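Local coordinates for Alr4995 protein (Nostoc sp., PDB 6LRF) that acts as a bifunctional arginine dihydrolase and ornithine cyclodeaminase (AgrE), probably turning arginine into ornithine and ornithine onward into proline, at residues C10-Y15 against R36-W41; D114-G119 against R139-S144; S225-N230 against V243-L248; L367-Q372 against G430-V435. All blocks are in the same frame, centred on the assembly; numbering follows the deposited sequence.

Contact 1 (C10-Y15 against R36-W41); sequences CPPDHY and RAVEQW
Two CH-pi contacts carry this meeting of the loop 10-15 with helix segment 36-41, both on the same face of the Trp-41 indole. Pro-12 CD lies 3.6 Å from the centroid of the Trp-41 five-membered ring, 19° off the ring normal. Pro-11 CA takes the six-membered ring, 3.8 Å from that centroid of Trp-41 and 21° off its normal. Trp-41 CG stands anti to the backbone N (chi1 -172°), which carries the indole outward from the helix and under the two consecutive prolines. Apolar packing extends the patch along the helix. Pro-12 CG reaches Val-38 CA at 3.7 Å and Val-38 CG2 at 4.0 Å, so this pyrrolidine sits against backbone as well as side chain. One turn away from Trp-41, Tyr-15 CD2 meets Ala-37 CB at 4.0 Å. A water links the two segments, accepting from Cys-10 N (3.0 Å) and, in the plane of the indole at its edge, from Trp-41 NE1 (3.2 Å), which probably helps fix the rotation of the ring. Helix 253-256 closes the cluster: Phe-255 touches Pro-12, Ala-37 and Trp-41, and the Tyr-15 hydroxyl is hydrogen-bonded to Glu-254 O. Here the loop leaving strand 6-9 folds back onto helix 34-49, consistent with the alpha/beta propeller fold of the guanidino-group modifying enzymes.

Contact 2 (D114-G119 against R139-S144); sequences DLPFEG and RSELDS
The salt bridge between Glu-118 OE1 and Arg-139 NH1, 2.7 Å long, is the shortest polar link between the two segments. The carboxylate offers its syn lone pair to an N-H in the guanidinium plane, although the two flat groups are turned 71° apart. Glu-118 OE1 is also bonded to His-168 NE2 and OE2 to Leu-86 N, so the buried carboxylate is held at both oxygens. An alanine at Arg-139, lacking the guanidinium, would probably leave that carboxylate resting on His-168 and Leu-86 N alone among these partners. Two bonds from backbone N-H groups follow: Glu-141 N donates almost straight (172°) to the backbone Pro-116 O at 3.0 Å, from above the carbonyl plane, and Glu-118 N donates to the side-chain Ser-140 OG at 3.0 Å, a hydroxyl also bonded to Asp-122. Farther out, Pro-116 CG lies 3.6 Å from Glu-141 CG, side by side, while Leu-115 CD1 rests 3.8 Å from Glu-141 CB. The contact forms part of a subunit interface: Asp-143, bonded to Ser-336 and Lys-334, also bridges to Arg-325 of the second subunit, whose Gln-326 packs on Pro-116 and Glu-141. Leu-115 and Phe-117 lie on helix 145-152, and Asp-143 touches strand 313-320.

Contact 3 (S225-N230 against V243-L248); sequences SIVIMN and VGFQVL
Ser-225 O is the best-held polar atom by the quality of its bond: Gln-246 N donates to Ser-225 O at 2.8 Å, the shortest of the four cross-strand bonds and nearly along the C=O axis. Phe-245 CA adds a weaker CA-H...O contact to the same oxygen, which also lies at the edge of the Phe-245 ring. The other three acceptors are likewise each gripped by one N-H and one CA-H. The ladder runs on in the parallel pattern: Val-227 N to Gln-246 O (2.9 Å), Leu-248 N to Val-227 O (2.9 Å), and Met-229 N, of a selenomethionine, to Leu-248 O (3.0 Å), this last the most bent at 142°.

Ile-226, Ile-228, Gln-246 and Leu-248 share one face of the sheet. Both side-chain torsions of Ile-226 lie near -50°, which folds CD1 over toward the second strand, where it presses to 3.1 Å from Gln-246 OE1, a tight approach. The other branch, Ile-226 CG2, meets Leu-248 CD2 at 3.5 Å. An alanine at Ile-226, without CG2 and CD1, would probably leave Leu-248 and the Gln-246 side chain less firmly packed. On the reverse face Val-227 CG2 meets Val-247 CG2 at 3.7 Å. Separately, the Val-227 side chain crosses that of Phe-245 at about a right angle.

These strands are joined by helix 234-242 as a beta-alpha-beta crossover. Gly-244, at positive phi, is the C-prime residue of the Schellman motif ending that helix. Val-247 and Phe-245 pack back on Leu-240 of the helix, Ile-228 and Leu-248 lean on helix 34-49, and strand 221-223 flanks 226-229 on its far edge.

Contact 4 (L367-Q372 against G430-V435); sequences LEPVIQ and GEQVIV
Leu-367 opens the antiparallel pairing as a non-hydrogen-bonded partner of Ile-434, its CD2 resting 3.7 Å from Ile-434 CG1. Its carbonyl oxygen turns to a water, which donates to Leu-367 O at 2.8 Å and to Gln-432 OE1, fastening the bent glutamine chain alongside the first strand. Glu-368 forms the hydrogen-bonded pair with Val-433: Glu-368 N donates to Val-433 O at 2.9 Å in the carbonyl plane, whereas Val-433 N reaches Glu-368 O at 2.8 Å from above the plane of that carbonyl. The aliphatic part of the glutamate, at CB and CG, lies across both methyls of Val-435. Pro-369 has no N-H to give and fits a non-hydrogen-bonded position opposite Gln-432, its CB 3.5 Å from Gln-432 NE2. Beyond the regular strand, Val-370 continues the pairing: its N donates to Glu-431 O at 2.7 Å, nearly along the C=O axis, and its O accepts from Gly-430 N at 2.8 Å with a 178° angle. Val-370 CG2 lies 3.6 Å from Val-433 CG2, both residues being buried. The short strand axes run at 135°, a marked twist from antiparallel. Strand 432-435 is also bonded to 407-413, so 366-369 is added as the outermost strand of this sheet in the chain, while Glu-431 has a salt bridge to Lys-422. Four main-chain bonds thus hold this edge; apolar contacts lie on both faces, and a water-bridged glutamine amide lies on the face of Leu-367 and Pro-369.

Overall arrangement
Contacts 1 and 2 are buried, whereas contacts 3 and 4 are only partly so. Contacts 1 and 3 use a common element: helix 34-49 supplies one side of contact 1 and covers a face of contact 3, their nearest atoms about 7 Å apart. Contact 2 lies about 28 Å from contact 1, centre to centre, and touches a second subunit, unlike the other three. Contact 4 stands apart, its centre about 64 Å from that of contact 1, on the opposite side of the chain's centre. Chemistry follows place: prolines on an indole in contact 1, buried charge between loops in contact 2, a parallel ladder in contact 3 and an antiparallel one in contact 4.

Contact 1 (C10-Y15 against R36-W41)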
loop_
_atom_site.group_PDB
_atom_site.type_symbol
_atom_site.label_atom_id
_atom_site.label_comp_id
_atom_site.label_asym_id
_atom_site.label_seq_id
_atom_site.Cartn_x
_atom_site.Cartn_y
_atom_site.Cartn_z
ATOM N N CYS B 10 -14.564 38.663 -41.273
ATOM C CA CYS B 10 -13.466 39.603 -41.316
ATOM C C CYS B 10 -12.252 38.896 -41.882
ATOM O O CYS B 10 -11.788 37.893 -41.316
ATOM C CB CYS B 10 -13.178 40.176 -39.930
ATOM S SG CYS B 10 -11.826 41.357 -39.876
ATOM N N PRO B 11 -11.747 39.401 -43.020
ATOM C CA PRO B 11 -10.634 38.780 -43.742
ATOM C C PRO B 11 -9.338 38.759 -42.923
ATOM O O PRO B 11 -9.103 39.643 -42.096
ATOM C CB PRO B 11 -10.501 39.656 -44.996
ATOM C CG PRO B 11 -11.082 40.967 -44.606
ATOM C CD PRO B 11 -12.217 40.629 -43.684
ATOM N N PRO B 12 -8.502 37.734 -43.153
ATOM C CA PRO B 12 -7.280 37.490 -42.378
ATOM C C PRO B 12 -6.091 38.369 -42.751
ATOM O O PRO B 12 -4.964 37.880 -42.671
ATOM C CB PRO B 12 -6.963 36.025 -42.696
ATOM C CG PRO B 12 -7.547 35.803 -44.037
ATOM C CD PRO B 12 -8.790 36.628 -44.088
ATOM N N ASP B 13 -6.326 39.626 -43.125
ATOM C CA ASP B 13 -5.260 40.514 -43.613
ATOM C C ASP B 13 -4.121 40.696 -42.598
ATOM O O ASP B 13 -2.963 40.877 -42.984
ATOM C CB ASP B 13 -5.832 41.889 -43.996
ATOM C CG ASP B 13 -6.635 41.863 -45.304
ATOM O OD1 ASP B 13 -6.977 40.763 -45.794
ATOM O OD2 ASP B 13 -6.932 42.956 -45.840
ATOM N N HIS B 14 -4.447 40.643 -41.308
ATOM C CA HIS B 14 -3.439 40.790 -40.255
ATOM C C HIS B 14 -3.577 39.703 -39.194
ATOM O O HIS B 14 -3.353 39.931 -38.007
ATOM C CB HIS B 14 -3.535 42.174 -39.621
ATOM C CG HIS B 14 -3.556 43.287 -40.621
ATOM N ND1 HIS B 14 -4.559 44.233 -40.666
ATOM C CD2 HIS B 14 -2.703 43.594 -41.628
ATOM C CE1 HIS B 14 -4.319 45.080 -41.651
ATOM N NE2 HIS B 14 -3.201 44.713 -42.253
ATOM N N TYR B 15 -3.951 38.511 -39.635
ATOM C CA TYR B 15 -4.095 37.397 -38.723
ATOM C C TYR B 15 -2.725 36.812 -38.430
ATOM O O TYR B 15 -1.850 36.764 -39.298
ATOM C CB TYR B 15 -5.034 36.337 -39.300
ATOM C CG TYR B 15 -5.103 35.050 -38.497
ATOM C CD1 TYR B 15 -5.771 34.998 -37.275
ATOM C CD2 TYR B 15 -4.511 33.881 -38.971
ATOM C CE1 TYR B 15 -5.839 33.817 -36.544
ATOM C CE2 TYR B 15 -4.578 32.695 -38.250
ATOM C CZ TYR B 15 -5.240 32.669 -37.037
ATOM O OH TYR B 15 -5.305 31.489 -36.325
ATOM N N ARG B 36 -1.766 30.480 -46.185
ATOM C CA ARG B 36 -2.654 29.327 -46.048
ATOM C C ARG B 36 -3.929 29.734 -45.292
ATOM O O ARG B 36 -5.011 29.180 -45.522
ATOM C CB ARG B 36 -1.949 28.167 -45.335
ATOM C CG ARG B 36 -2.660 26.830 -45.499
ATOM C CD ARG B 36 -2.022 25.729 -44.655
ATOM N NE ARG B 36 -0.698 25.345 -45.142
ATOM C CZ ARG B 36 0.441 25.569 -44.490
ATOM N NH1 ARG B 36 0.428 26.174 -43.308
ATOM N NH2 ARG B 36 1.597 25.177 -45.014
ATOM N N ALA B 37 -3.784 30.708 -44.395
ATOM C CA ALA B 37 -4.916 31.265 -43.658
ATOM C C ALA B 37 -5.861 31.994 -44.607
ATOM O O ALA B 37 -7.084 31.808 -44.550
ATOM C CB ALA B 37 -4.428 32.206 -42.558
ATOM N N VAL B 38 -5.282 32.820 -45.480
ATOM C CA VAL B 38 -6.039 33.501 -46.526
ATOM C C VAL B 38 -6.763 32.489 -47.397
ATOM O O VAL B 38 -7.946 32.634 -47.695
ATOM C CB VAL B 38 -5.127 34.373 -47.411
ATOM C CG1 VAL B 38 -5.894 34.898 -48.620
ATOM C CG2 VAL B 38 -4.547 35.521 -46.604
ATOM N N GLU B 39 -6.044 31.447 -47.785
ATOM C CA GLU B 39 -6.588 30.435 -48.672
ATOM C C GLU B 39 -7.748 29.677 -48.036
ATOM O O GLU B 39 -8.761 29.426 -48.688
ATOM C CB GLU B 39 -5.484 29.461 -49.085
ATOM C CG GLU B 39 -5.937 28.339 -49.997
ATOM C CD GLU B 39 -4.787 27.748 -50.792
ATOM O OE1 GLU B 39 -3.672 27.630 -50.231
ATOM O OE2 GLU B 39 -4.997 27.408 -51.977
ATOM N N GLN B 40 -7.593 29.304 -46.768
ATOM C CA GLN B 40 -8.635 28.560 -46.055
ATOM C C GLN B 40 -9.838 29.456 -45.749
ATOM O O GLN B 40 -10.991 29.031 -45.897
ATOM C CB GLN B 40 -8.085 27.961 -44.759
ATOM C CG GLN B 40 -7.096 26.820 -44.942
ATOM C CD GLN B 40 -6.498 26.364 -43.613
ATOM O OE1 GLN B 40 -6.605 27.060 -42.608
ATOM N NE2 GLN B 40 -5.866 25.195 -43.608
ATOM N N TRP B 41 -9.555 30.689 -45.325
ATOM C CA TRP B 41 -10.595 31.680 -45.070
ATOM C C TRP B 41 -11.453 31.894 -46.311
ATOM O O TRP B 41 -12.686 31.861 -46.235
ATOM C CB TRP B 41 -9.987 33.014 -44.624
ATOM C CG TRP B 41 -11.020 34.006 -44.156
ATOM C CD1 TRP B 41 -11.474 34.174 -42.880
ATOM C CD2 TRP B 41 -11.732 34.954 -44.960
ATOM N NE1 TRP B 41 -12.422 35.170 -42.837
ATOM C CE2 TRP B 41 -12.597 35.668 -44.101
ATOM C CE3 TRP B 41 -11.726 35.270 -46.326
ATOM C CZ2 TRP B 41 -13.446 36.679 -44.559
ATOM C CZ3 TRP B 41 -12.574 36.278 -46.782
ATOM C CH2 TRP B 41 -13.421 36.969 -45.898
HETATM O O HOH W 1 -14.176 35.855 -40.292
#

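Contact 2 (D114-G119 against R139-S144)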
loop_
_atom_site.group_PDB
_atom_site.type_symbol
_atom_site.label_atom_id
_atom_site.label_comp_id
_atom_site.label_asym_id
_atom_site.label_seq_id
_atom_site.Cartn_x
_atom_site.Cartn_y
_atom_site.Cartn_z
ATOM N N ASP B 114 -16.187 45.794 -16.194
ATOM C CA ASP B 114 -15.579 44.686 -15.458
ATOM C C ASP B 114 -16.464 43.437 -15.489
ATOM O O ASP B 114 -16.365 42.566 -14.625
ATOM C CB ASP B 114 -15.314 45.092 -14.010
ATOM C CG ASP B 114 -16.594 45.260 -13.222
ATOM O OD1 ASP B 114 -17.592 45.730 -13.818
ATOM O OD2 ASP B 114 -16.607 44.923 -12.017
ATOM N N LEU B 115 -17.338 43.353 -16.487
ATOM C CA LEU B 115 -18.254 42.227 -16.596
ATOM C C LEU B 115 -18.124 41.590 -17.972
ATOM O O LEU B 115 -18.885 41.909 -18.883
ATOM C CB LEU B 115 -19.682 42.684 -16.344
ATOM C CG LEU B 115 -20.720 41.607 -16.072
ATOM C CD1 LEU B 115 -20.215 40.736 -14.944
ATOM C CD2 LEU B 115 -22.038 42.275 -15.681
ATOM N N PRO B 116 -17.145 40.698 -18.129
ATOM C CA PRO B 116 -16.859 40.133 -19.452
ATOM C C PRO B 116 -17.983 39.270 -20.033
ATOM O O PRO B 116 -18.716 38.579 -19.321
ATOM C CB PRO B 116 -15.587 39.293 -19.217
ATOM C CG PRO B 116 -15.420 39.200 -17.743
ATOM C CD PRO B 116 -16.088 40.392 -17.149
ATOM N N PHE B 117 -18.105 39.347 -21.352
ATOM C CA PHE B 117 -19.091 38.584 -22.114
ATOM C C PHE B 117 -18.613 38.534 -23.543
ATOM O O PHE B 117 -18.302 39.578 -24.112
ATOM C CB PHE B 117 -20.465 39.227 -22.046
ATOM C CG PHE B 117 -21.425 38.698 -23.067
ATOM C CD1 PHE B 117 -22.002 37.451 -22.907
ATOM C CD2 PHE B 117 -21.749 39.451 -24.190
ATOM C CE1 PHE B 117 -22.892 36.958 -23.844
ATOM C CE2 PHE B 117 -22.636 38.966 -25.139
ATOM C CZ PHE B 117 -23.214 37.716 -24.964
ATOM N N GLU B 118 -18.536 37.353 -24.144
ATOM C CA GLU B 118 -17.855 37.288 -25.435
ATOM C C GLU B 118 -18.745 36.878 -26.606
ATOM O O GLU B 118 -18.322 36.157 -27.515
ATOM C CB GLU B 118 -16.629 36.383 -25.309
ATOM C CG GLU B 118 -15.634 37.024 -24.321
ATOM C CD GLU B 118 -14.213 36.486 -24.413
ATOM O OE1 GLU B 118 -13.994 35.452 -25.081
ATOM O OE2 GLU B 118 -13.314 37.109 -23.802
ATOM N N GLY B 119 -19.974 37.386 -26.596
ATOM C CA GLY B 119 -20.801 37.401 -27.794
ATOM C C GLY B 119 -21.443 36.085 -28.164
ATOM O O GLY B 119 -21.717 35.245 -27.299
ATOM N N ARG B 139 -14.757 32.608 -20.012
ATOM C CA ARG B 139 -14.713 33.916 -20.650
ATOM C C ARG B 139 -15.854 34.804 -20.164
ATOM O O ARG B 139 -15.620 35.807 -19.485
ATOM C CB ARG B 139 -14.743 33.757 -22.172
ATOM C CG ARG B 139 -13.436 33.177 -22.743
ATOM C CD ARG B 139 -12.218 34.067 -22.426
ATOM N NE ARG B 139 -11.007 33.563 -23.074
ATOM C CZ ARG B 139 -10.679 33.778 -24.351
ATOM N NH1 ARG B 139 -11.466 34.504 -25.142
ATOM N NH2 ARG B 139 -9.559 33.263 -24.840
ATOM N N SER B 140 -17.087 34.431 -20.483
ATOM C CA SER B 140 -18.232 35.197 -20.019
ATOM C C SER B 140 -18.585 34.890 -18.570
ATOM O O SER B 140 -18.612 33.740 -18.166
ATOM C CB SER B 140 -19.442 34.927 -20.910
ATOM O OG SER B 140 -19.097 35.139 -22.269
ATOM N N GLU B 141 -18.889 35.938 -17.819
ATOM C CA GLU B 141 -19.323 35.846 -16.433
ATOM C C GLU B 141 -20.787 35.481 -16.308
ATOM O O GLU B 141 -21.632 35.917 -17.102
ATOM C CB GLU B 141 -19.089 37.175 -15.720
ATOM C CG GLU B 141 -17.641 37.473 -15.432
ATOM C CD GLU B 141 -17.134 36.796 -14.163
ATOM O OE1 GLU B 141 -17.965 36.377 -13.321
ATOM O OE2 GLU B 141 -15.897 36.696 -14.011
ATOM N N LEU B 142 -21.077 34.695 -15.285
ATOM C CA LEU B 142 -22.431 34.276 -14.963
ATOM C C LEU B 142 -23.351 35.481 -14.806
ATOM O O LEU B 142 -24.511 35.470 -15.253
ATOM C CB LEU B 142 -22.413 33.431 -13.682
ATOM C CG LEU B 142 -23.772 32.969 -13.161
ATOM C CD1 LEU B 142 -24.504 32.168 -14.235
ATOM C CD2 LEU B 142 -23.568 32.135 -11.877
ATOM N N ASP B 143 -22.822 36.541 -14.205
ATOM C CA ASP B 143 -23.606 37.752 -13.983
ATOM C C ASP B 143 -23.984 38.540 -15.267
ATOM O O ASP B 143 -24.800 39.456 -15.207
ATOM C CB ASP B 143 -22.850 38.669 -13.031
ATOM C CG ASP B 143 -22.982 38.239 -11.579
ATOM O OD1 ASP B 143 -23.822 37.354 -11.293
ATOM O OD2 ASP B 143 -22.254 38.798 -10.723
ATOM N N SER B 144 -23.396 38.211 -16.410
ATOM C CA SER B 144 -23.809 38.874 -17.648
ATOM C C SER B 144 -25.156 38.348 -18.154
ATOM O O SER B 144 -25.839 39.010 -18.940
ATOM C CB SER B 144 -22.745 38.716 -18.742
ATOM O OG SER B 144 -22.644 37.365 -19.190
#

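Contact 3 (S225-N230 against V243-L248)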
loop_
_atom_site.group_PDB
_atom_site.type_symbol
_atom_site.label_atom_id
_atom_site.label_comp_id
_atom_site.label_asym_id
_atom_site.label_seq_id
_atom_site.Cartn_x
_atom_site.Cartn_y
_atom_site.Cartn_z
ATOM N N SER B 225 -30.396 23.700 -44.117
ATOM C CA SER B 225 -30.055 22.282 -44.108
ATOM C C SER B 225 -28.595 22.047 -44.424
ATOM O O SER B 225 -28.149 20.909 -44.482
ATOM C CB SER B 225 -30.947 21.513 -45.081
ATOM O OG SER B 225 -32.227 21.326 -44.500
ATOM N N ILE B 226 -27.852 23.132 -44.612
ATOM C CA ILE B 226 -26.414 23.028 -44.805
ATOM C C ILE B 226 -25.690 23.171 -43.468
ATOM O O ILE B 226 -26.064 24.007 -42.636
ATOM C CB ILE B 226 -25.884 24.103 -45.765
ATOM C CG1 ILE B 226 -26.785 24.216 -46.996
ATOM C CG2 ILE B 226 -24.431 23.829 -46.122
ATOM C CD1 ILE B 226 -27.111 22.907 -47.667
ATOM N N VAL B 227 -24.670 22.342 -43.253
ATOM C CA VAL B 227 -23.762 22.548 -42.134
ATOM C C VAL B 227 -22.327 22.567 -42.638
ATOM O O VAL B 227 -21.843 21.599 -43.221
ATOM C CB VAL B 227 -23.940 21.477 -41.029
ATOM C CG1 VAL B 227 -25.202 21.766 -40.237
ATOM C CG2 VAL B 227 -23.981 20.065 -41.614
ATOM N N ILE B 228 -21.667 23.702 -42.443
ATOM C CA ILE B 228 -20.283 23.873 -42.858
ATOM C C ILE B 228 -19.373 23.758 -41.648
ATOM O O ILE B 228 -19.696 24.263 -40.566
ATOM C CB ILE B 228 -20.050 25.232 -43.530
ATOM C CG1 ILE B 228 -21.075 25.462 -44.642
ATOM C CG2 ILE B 228 -18.636 25.321 -44.076
ATOM C CD1 ILE B 228 -21.166 26.913 -45.092
HETATM N N MSE B 229 -18.231 23.106 -41.830
HETATM C CA MSE B 229 -17.316 22.882 -40.723
HETATM C C MSE B 229 -15.935 22.478 -41.187
HETATM O O MSE B 229 -15.698 22.295 -42.377
HETATM C CB MSE B 229 -17.873 21.804 -39.805
HETATM C CG MSE B 229 -18.512 20.652 -40.566
HETATM SE SE MSE B 229 -18.905 19.203 -39.339
HETATM C CE MSE B 229 -17.120 19.054 -38.565
ATOM N N ASN B 230 -15.035 22.313 -40.223
ATOM C CA ASN B 230 -13.657 21.951 -40.510
ATOM C C ASN B 230 -13.521 20.529 -41.066
ATOM O O ASN B 230 -13.183 20.347 -42.238
ATOM C CB ASN B 230 -12.805 22.096 -39.250
ATOM C CG ASN B 230 -11.367 21.671 -39.473
ATOM O OD1 ASN B 230 -10.776 21.958 -40.516
ATOM N ND2 ASN B 230 -10.805 20.962 -38.502
ATOM N N VAL B 243 -30.405 12.558 -40.513
ATOM C CA VAL B 243 -31.621 13.339 -40.261
ATOM C C VAL B 243 -31.789 14.489 -41.254
ATOM O O VAL B 243 -32.550 15.424 -41.006
ATOM C CB VAL B 243 -31.667 13.914 -38.815
ATOM C CG1 VAL B 243 -31.711 12.784 -37.788
ATOM C CG2 VAL B 243 -30.493 14.866 -38.555
ATOM N N GLY B 244 -31.079 14.423 -42.374
ATOM C CA GLY B 244 -31.332 15.330 -43.481
ATOM C C GLY B 244 -30.469 16.576 -43.618
ATOM O O GLY B 244 -30.796 17.450 -44.416
ATOM N N PHE B 245 -29.384 16.673 -42.853
ATOM C CA PHE B 245 -28.428 17.769 -43.022
ATOM C C PHE B 245 -27.402 17.438 -44.107
ATOM O O PHE B 245 -26.929 16.306 -44.188
ATOM C CB PHE B 245 -27.686 18.068 -41.715
ATOM C CG PHE B 245 -28.525 18.737 -40.672
ATOM C CD1 PHE B 245 -28.908 20.062 -40.818
ATOM C CD2 PHE B 245 -28.912 18.049 -39.531
ATOM C CE1 PHE B 245 -29.678 20.691 -39.848
ATOM C CE2 PHE B 245 -29.678 18.669 -38.556
ATOM C CZ PHE B 245 -30.063 19.995 -38.717
ATOM N N GLN B 246 -27.047 18.427 -44.925
ATOM C CA GLN B 246 -25.976 18.249 -45.900
ATOM C C GLN B 246 -24.679 18.816 -45.342
ATOM O O GLN B 246 -24.601 19.998 -44.989
ATOM C CB GLN B 246 -26.314 18.910 -47.247
ATOM C CG GLN B 246 -25.066 19.281 -48.040
ATOM C CD GLN B 246 -25.339 19.865 -49.425
ATOM O OE1 GLN B 246 -26.263 20.662 -49.618
ATOM N NE2 GLN B 246 -24.504 19.486 -50.392
ATOM N N VAL B 247 -23.662 17.965 -45.267
ATOM C CA VAL B 247 -22.402 18.342 -44.641
ATOM C C VAL B 247 -21.350 18.827 -45.630
ATOM O O VAL B 247 -20.863 18.059 -46.455
ATOM C CB VAL B 247 -21.803 17.173 -43.848
ATOM C CG1 VAL B 247 -20.423 17.549 -43.322
ATOM C CG2 VAL B 247 -22.745 16.762 -42.711
ATOM N N LEU B 248 -21.003 20.106 -45.528
ATOM C CA LEU B 248 -19.907 20.697 -46.293
ATOM C C LEU B 248 -18.673 20.847 -45.411
ATOM O O LEU B 248 -18.734 21.460 -44.344
ATOM C CB LEU B 248 -20.308 22.066 -46.852
ATOM C CG LEU B 248 -21.060 22.205 -48.180
ATOM C CD1 LEU B 248 -22.151 21.171 -48.339
ATOM C CD2 LEU B 248 -21.648 23.597 -48.302
#

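Contact 4 (L367-Q372 against G430-V435)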
loop_
_atom_site.group_PDB
_atom_site.type_symbol
_atom_site.label_atom_id
_atom_site.label_comp_id
_atom_site.label_asym_id
_atom_site.label_seq_id
_atom_site.Cartn_x
_atom_site.Cartn_y
_atom_site.Cartn_z
ATOM N N LEU B 367 -41.437 25.641 5.820
ATOM C CA LEU B 367 -41.836 24.339 6.314
ATOM C C LEU B 367 -42.809 23.668 5.361
ATOM O O LEU B 367 -43.697 24.326 4.812
ATOM C CB LEU B 367 -42.481 24.475 7.691
ATOM C CG LEU B 367 -41.685 25.168 8.790
ATOM C CD1 LEU B 367 -42.578 25.341 10.014
ATOM C CD2 LEU B 367 -40.449 24.350 9.153
ATOM N N GLU B 368 -42.637 22.362 5.153
ATOM C CA GLU B 368 -43.600 21.566 4.396
ATOM C C GLU B 368 -43.954 20.303 5.183
ATOM O O GLU B 368 -43.109 19.754 5.891
ATOM C CB GLU B 368 -43.044 21.206 3.013
ATOM C CG GLU B 368 -42.984 22.374 2.044
ATOM C CD GLU B 368 -44.352 22.992 1.786
ATOM O OE1 GLU B 368 -45.354 22.244 1.803
ATOM O OE2 GLU B 368 -44.433 24.225 1.572
ATOM N N PRO B 369 -45.206 19.840 5.076
ATOM C CA PRO B 369 -45.573 18.683 5.899
ATOM C C PRO B 369 -45.110 17.361 5.313
ATOM O O PRO B 369 -45.093 17.193 4.109
ATOM C CB PRO B 369 -47.099 18.745 5.923
ATOM C CG PRO B 369 -47.458 19.377 4.603
ATOM C CD PRO B 369 -46.369 20.405 4.361
ATOM N N VAL B 370 -44.712 16.436 6.180
ATOM C CA VAL B 370 -44.567 15.039 5.804
ATOM C C VAL B 370 -45.957 14.487 5.463
ATOM O O VAL B 370 -46.899 14.683 6.235
ATOM C CB VAL B 370 -43.930 14.212 6.957
ATOM C CG1 VAL B 370 -43.914 12.737 6.619
ATOM C CG2 VAL B 370 -42.540 14.714 7.270
ATOM N N ILE B 371 -46.104 13.809 4.324
ATOM C CA ILE B 371 -47.408 13.232 3.989
ATOM C C ILE B 371 -47.402 11.700 3.971
ATOM O O ILE B 371 -48.443 11.065 4.079
ATOM C CB ILE B 371 -47.934 13.739 2.629
ATOM C CG1 ILE B 371 -46.920 13.491 1.512
ATOM C CG2 ILE B 371 -48.328 15.224 2.709
ATOM C CD1 ILE B 371 -47.262 14.229 0.252
ATOM N N GLN B 372 -46.220 11.115 3.850
ATOM C CA GLN B 372 -46.056 9.666 3.773
ATOM C C GLN B 372 -45.007 9.251 4.805
ATOM O O GLN B 372 -43.884 9.764 4.768
ATOM C CB GLN B 372 -45.640 9.280 2.351
ATOM C CG GLN B 372 -45.428 7.822 2.093
ATOM C CD GLN B 372 -45.046 7.561 0.644
ATOM O OE1 GLN B 372 -45.102 8.463 -0.205
ATOM N NE2 GLN B 372 -44.642 6.324 0.352
ATOM N N GLY B 430 -47.701 14.261 8.875
ATOM C CA GLY B 430 -48.159 15.366 9.689
ATOM C C GLY B 430 -47.047 16.251 10.215
ATOM O O GLY B 430 -47.269 17.428 10.500
ATOM N N GLU B 431 -45.843 15.703 10.359
ATOM C CA GLU B 431 -44.738 16.513 10.875
ATOM C C GLU B 431 -44.339 17.590 9.870
ATOM O O GLU B 431 -44.374 17.365 8.657
ATOM C CB GLU B 431 -43.523 15.644 11.219
ATOM C CG GLU B 431 -43.747 14.693 12.380
ATOM C CD GLU B 431 -42.445 14.078 12.901
ATOM O OE1 GLU B 431 -41.973 13.076 12.308
ATOM O OE2 GLU B 431 -41.905 14.584 13.911
ATOM N N GLN B 432 -43.977 18.758 10.385
ATOM C CA GLN B 432 -43.467 19.852 9.565
ATOM C C GLN B 432 -41.946 19.752 9.430
ATOM O O GLN B 432 -41.232 19.628 10.420
ATOM C CB GLN B 432 -43.853 21.202 10.172
ATOM C CG GLN B 432 -45.351 21.464 10.183
ATOM C CD GLN B 432 -45.910 21.652 8.789
ATOM O OE1 GLN B 432 -45.320 22.348 7.959
ATOM N NE2 GLN B 432 -47.057 21.028 8.520
ATOM N N VAL B 433 -41.465 19.815 8.197
ATOM C CA VAL B 433 -40.060 19.634 7.916
ATOM C C VAL B 433 -39.499 20.837 7.144
ATOM O O VAL B 433 -40.120 21.328 6.209
ATOM C CB VAL B 433 -39.832 18.311 7.131
ATOM C CG1 VAL B 433 -38.460 18.288 6.484
ATOM C CG2 VAL B 433 -40.006 17.101 8.077
ATOM N N ILE B 434 -38.330 21.318 7.566
ATOM C CA ILE B 434 -37.641 22.409 6.889
ATOM C C ILE B 434 -37.232 22.036 5.470
ATOM O O ILE B 434 -36.617 20.979 5.234
ATOM C CB ILE B 434 -36.407 22.840 7.701
ATOM C CG1 ILE B 434 -36.885 23.367 9.052
ATOM C CG2 ILE B 434 -35.578 23.881 6.944
ATOM C CD1 ILE B 434 -35.818 23.905 9.890
ATOM N N VAL B 435 -37.620 22.893 4.524
ATOM C CA VAL B 435 -37.240 22.765 3.116
ATOM C C VAL B 435 -36.532 24.053 2.728
ATOM O O VAL B 435 -36.575 25.032 3.481
ATOM C CB VAL B 435 -38.441 22.536 2.179
ATOM C CG1 VAL B 435 -39.176 21.250 2.545
ATOM C CG2 VAL B 435 -39.385 23.732 2.229
HETATM O O HOH W 2 -46.229 23.715 5.834
#